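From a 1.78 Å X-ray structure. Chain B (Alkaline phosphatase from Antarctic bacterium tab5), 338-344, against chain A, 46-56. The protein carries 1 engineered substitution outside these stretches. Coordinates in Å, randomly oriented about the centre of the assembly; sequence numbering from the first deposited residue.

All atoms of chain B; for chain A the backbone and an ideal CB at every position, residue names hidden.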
# COMPACT_ATOMS: atom_id res chain seq x y z
N SER B 338 -10.05 9.56 -3.13
CA SER B 338 -8.89 10.12 -2.44
C SER B 338 -7.63 9.87 -3.26
O SER B 338 -7.62 9.00 -4.13
CB SER B 338 -8.75 9.54 -1.03
OG SER B 338 -8.18 8.24 -1.08
N ALA B 339 -6.58 10.63 -2.97
CA ALA B 339 -5.38 10.65 -3.80
C ALA B 339 -4.23 9.78 -3.29
O ALA B 339 -3.08 9.98 -3.70
CB ALA B 339 -4.91 12.10 -4.01
N THR B 340 -4.50 8.80 -2.43
CA THR B 340 -3.43 7.90 -1.99
C THR B 340 -2.81 7.14 -3.16
O THR B 340 -3.48 6.87 -4.16
CB THR B 340 -3.91 6.85 -0.96
OG1 THR B 340 -2.83 5.96 -0.64
CG2 THR B 340 -5.07 6.06 -1.53
N LEU B 341 -1.53 6.81 -3.04
CA LEU B 341 -0.91 5.89 -3.98
C LEU B 341 -1.64 4.55 -3.88
O LEU B 341 -2.21 4.21 -2.84
CB LEU B 341 0.57 5.69 -3.66
CG LEU B 341 1.52 6.89 -3.73
CD1 LEU B 341 2.96 6.46 -3.41
CD2 LEU B 341 1.47 7.54 -5.07
N ILE B 342 -1.61 3.79 -4.97
CA ILE B 342 -2.37 2.56 -5.10
C ILE B 342 -1.45 1.38 -5.42
O ILE B 342 -0.60 1.48 -6.29
CB ILE B 342 -3.40 2.72 -6.25
CG1 ILE B 342 -4.49 3.74 -5.86
CG2 ILE B 342 -3.97 1.36 -6.69
CD1 ILE B 342 -5.36 3.30 -4.68
N PRO B 343 -1.63 0.25 -4.72
CA PRO B 343 -0.82 -0.95 -4.98
C PRO B 343 -1.08 -1.54 -6.36
O PRO B 343 -2.21 -1.55 -6.84
CB PRO B 343 -1.29 -1.95 -3.91
CG PRO B 343 -2.07 -1.16 -2.93
CD PRO B 343 -2.60 0.05 -3.64
N VAL B 344 -0.00 -2.02 -6.98
CA VAL B 344 -0.08 -2.77 -8.22
C VAL B 344 0.51 -4.14 -7.93
O VAL B 344 1.57 -4.25 -7.30
CB VAL B 344 0.81 -2.14 -9.30
CG1 VAL B 344 0.86 -3.02 -10.56
CG2 VAL B 344 0.34 -0.72 -9.60
N UNK A 46 0.46 4.51 7.38
CA UNK A 46 -0.08 3.64 6.35
C UNK A 46 0.29 4.20 4.98
O UNK A 46 0.95 5.23 4.87
CB UNK A 46 -1.60 3.50 6.49
N UNK A 47 -0.15 3.54 3.92
CA UNK A 47 0.17 4.03 2.58
C UNK A 47 -0.38 5.44 2.31
O UNK A 47 0.21 6.21 1.57
CB UNK A 47 -0.38 3.06 1.54
N UNK A 48 -1.52 5.79 2.92
CA UNK A 48 -2.04 7.15 2.77
C UNK A 48 -1.08 8.18 3.37
O UNK A 48 -0.85 9.24 2.78
CB UNK A 48 -3.41 7.27 3.43
N UNK A 49 -0.52 7.87 4.54
CA UNK A 49 0.46 8.75 5.17
C UNK A 49 1.70 8.90 4.29
O UNK A 49 2.17 10.01 4.03
CB UNK A 49 0.85 8.21 6.55
N UNK A 50 2.22 7.77 3.82
CA UNK A 50 3.33 7.78 2.87
C UNK A 50 3.01 8.67 1.67
O UNK A 50 3.82 9.50 1.26
CB UNK A 50 3.65 6.36 2.40
N UNK A 51 1.80 8.51 1.11
CA UNK A 51 1.38 9.25 -0.07
C UNK A 51 1.42 10.76 0.14
O UNK A 51 1.57 11.52 -0.81
CB UNK A 51 -0.03 8.82 -0.47
N UNK A 52 1.30 11.22 1.39
CA UNK A 52 1.31 12.67 1.62
C UNK A 52 2.62 13.31 1.16
O UNK A 52 2.64 14.46 0.73
CB UNK A 52 1.08 12.97 3.10
N UNK A 53 3.73 12.56 1.23
CA UNK A 53 5.02 13.11 0.82
C UNK A 53 5.04 13.40 -0.69
O UNK A 53 5.82 14.23 -1.15
CB UNK A 53 6.15 12.14 1.19
N UNK A 54 4.18 12.73 -1.45
CA UNK A 54 4.12 12.95 -2.89
C UNK A 54 3.30 14.19 -3.23
O UNK A 54 3.26 14.59 -4.39
CB UNK A 54 3.53 11.72 -3.59
N UNK A 55 2.64 14.78 -2.23
CA UNK A 55 1.84 16.00 -2.46
C UNK A 55 2.24 17.20 -1.61
O UNK A 55 2.01 18.35 -2.00
CB UNK A 55 0.36 15.69 -2.20
N UNK A 56 2.83 16.95 -0.44
CA UNK A 56 3.07 18.02 0.53
C UNK A 56 4.55 18.21 0.88
O UNK A 56 4.88 18.88 1.85
CB UNK A 56 2.28 17.73 1.81

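Position 46 precedes a helix, with phi/psi of -83/-178°, and its ideal CB has nothing of chain B within 5.5 Å. Chain B therefore sets no preference; N-cap residues such as Ser, Asp, Thr or Gly would suit. It is Gly A46, whose N donates to the side chain of position 49.

At 47 the helix begins and CA-to-CB points toward chain B, the ideal CB lying 4.4 Å from Thr B340 OG1 and 4.9 Å from Leu B341 O. Beyond it lie the Leu B341 side chain and the Pro B343 ring, so a medium aliphatic group such as Leu, Ile or Met fits. Leu A47 (chi1 t, chi2 p) places CD1 4.2 Å from Leu B341 CB and CD2 4.1 Å from Pro B343 CD.

Position 48 has the closest CA-CA approach, 5.0 Å to the CA of Thr B340, but its CB points sideways, 4.3 Å from Thr B340 OG1. Nothing in chain B limits size along this direction, so Ser, Ala or Thr would suit, and a longer polar residue such as Gln or Lys could also be placed; a hydroxyl can use Thr B340 OG1 through a water. Ser A48 (chi1 m) brings OG to 3.7 Å from Thr B340 CB; a water 2.9 Å from Ser A48 OG donates a weak bond to Thr B340 OG1 (3.3 Å).

Position 49 points away and chain B leaves it free; Gln A49 accepts the bond from Gly A46 N at OE1 (2.9 Å). Position 50 points sideways with no chain B atom within 5.5 Å of its ideal CB, so many helix-compatible residues would do; it is Ile A50.

Position 51 is the most constrained. Its ideal CB points toward chain B, 3.6 Å from Leu B341 N and 3.8 Å from Thr B340 CA. The tight space and a backbone donor call for a small acceptor: Ser first, perhaps Thr, with Ala fitting but offering no acceptor. Ser A51 (chi1 m) accepts from Leu B341 N at OG (2.8 Å, 164°), while the same OG donates to Leu A47 O (2.6 Å), one turn back.

Positions 52 and 53 make no contact, so many residues would do. Ser A52 and Thr A53 return their hydroxyls to the helix, OG to Gln A49 O (2.6 Å) and OG1 to Ile A50 O (2.9 Å).

At 54 the CB points toward chain B, 4.9 Å from Leu B341 CD2, inviting Leu, Met or an aromatic. Phe A54 (chi1 m) receives Leu B341 CD1 over one face, 3.9 Å from the ring centroid and 25° off its normal.

Position 55 also points toward chain B, but beyond 5.5 Å; a long side chain such as Tyr, Phe, Arg or Gln could reach it, whereas a short one would leave the contact unmade. Tyr A55 reaches Ala B339, CZ to CB 4.0 Å, and a water 2.9 Å from Tyr A55 OH donates to Ala B339 O (2.9 Å).

Position 56 is out of reach, so chain B does not discriminate among side chains; Phe A56 makes no contact.

Chain A (46-56) GLSQISSTFYF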
# COMPACT_ATOMS: atom_id res chain seq x y z
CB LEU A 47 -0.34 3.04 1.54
CG LEU A 47 -0.03 3.34 0.07
CD1 LEU A 47 1.48 3.51 -0.13
CD2 LEU A 47 -0.59 2.20 -0.77
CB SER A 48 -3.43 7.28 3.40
OG SER A 48 -4.38 6.49 2.69
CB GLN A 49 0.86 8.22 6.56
CG GLN A 49 -0.16 8.52 7.68
CD GLN A 49 -1.25 7.47 7.79
OE1 GLN A 49 -1.41 6.63 6.91
NE2 GLN A 49 -2.01 7.51 8.90
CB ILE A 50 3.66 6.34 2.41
CG1 ILE A 50 4.30 5.56 3.57
CG2 ILE A 50 4.61 6.36 1.20
CD1 ILE A 50 4.30 4.05 3.36
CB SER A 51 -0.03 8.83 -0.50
OG SER A 51 -0.08 7.44 -0.73
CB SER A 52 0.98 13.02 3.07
OG SER A 52 2.00 12.59 3.94
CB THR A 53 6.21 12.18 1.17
OG1 THR A 53 6.16 11.00 0.38
CG2 THR A 53 6.20 11.81 2.66
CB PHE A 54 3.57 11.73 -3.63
CG PHE A 54 4.49 10.55 -3.62
CD1 PHE A 54 4.62 9.77 -2.47
CD2 PHE A 54 5.24 10.23 -4.73
CE1 PHE A 54 5.48 8.68 -2.45
CE2 PHE A 54 6.10 9.14 -4.71
CZ PHE A 54 6.22 8.37 -3.57
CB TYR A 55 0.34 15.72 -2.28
CG TYR A 55 -0.21 14.73 -3.27
CD1 TYR A 55 -0.28 13.38 -2.96
CD2 TYR A 55 -0.64 15.14 -4.53
CE1 TYR A 55 -0.76 12.47 -3.87
CE2 TYR A 55 -1.13 14.23 -5.45
CZ TYR A 55 -1.18 12.89 -5.12
OH TYR A 55 -1.67 11.97 -6.01
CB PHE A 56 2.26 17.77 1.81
CG PHE A 56 0.77 17.80 1.59
CD1 PHE A 56 0.05 16.62 1.44
CD2 PHE A 56 0.10 19.01 1.52
CE1 PHE A 56 -1.33 16.65 1.23
CE2 PHE A 56 -1.28 19.04 1.31
CZ PHE A 56 -1.99 17.86 1.17
O HOH W 1 -4.15 3.85 1.57
O HOH W 2 -1.65 9.04 -6.07
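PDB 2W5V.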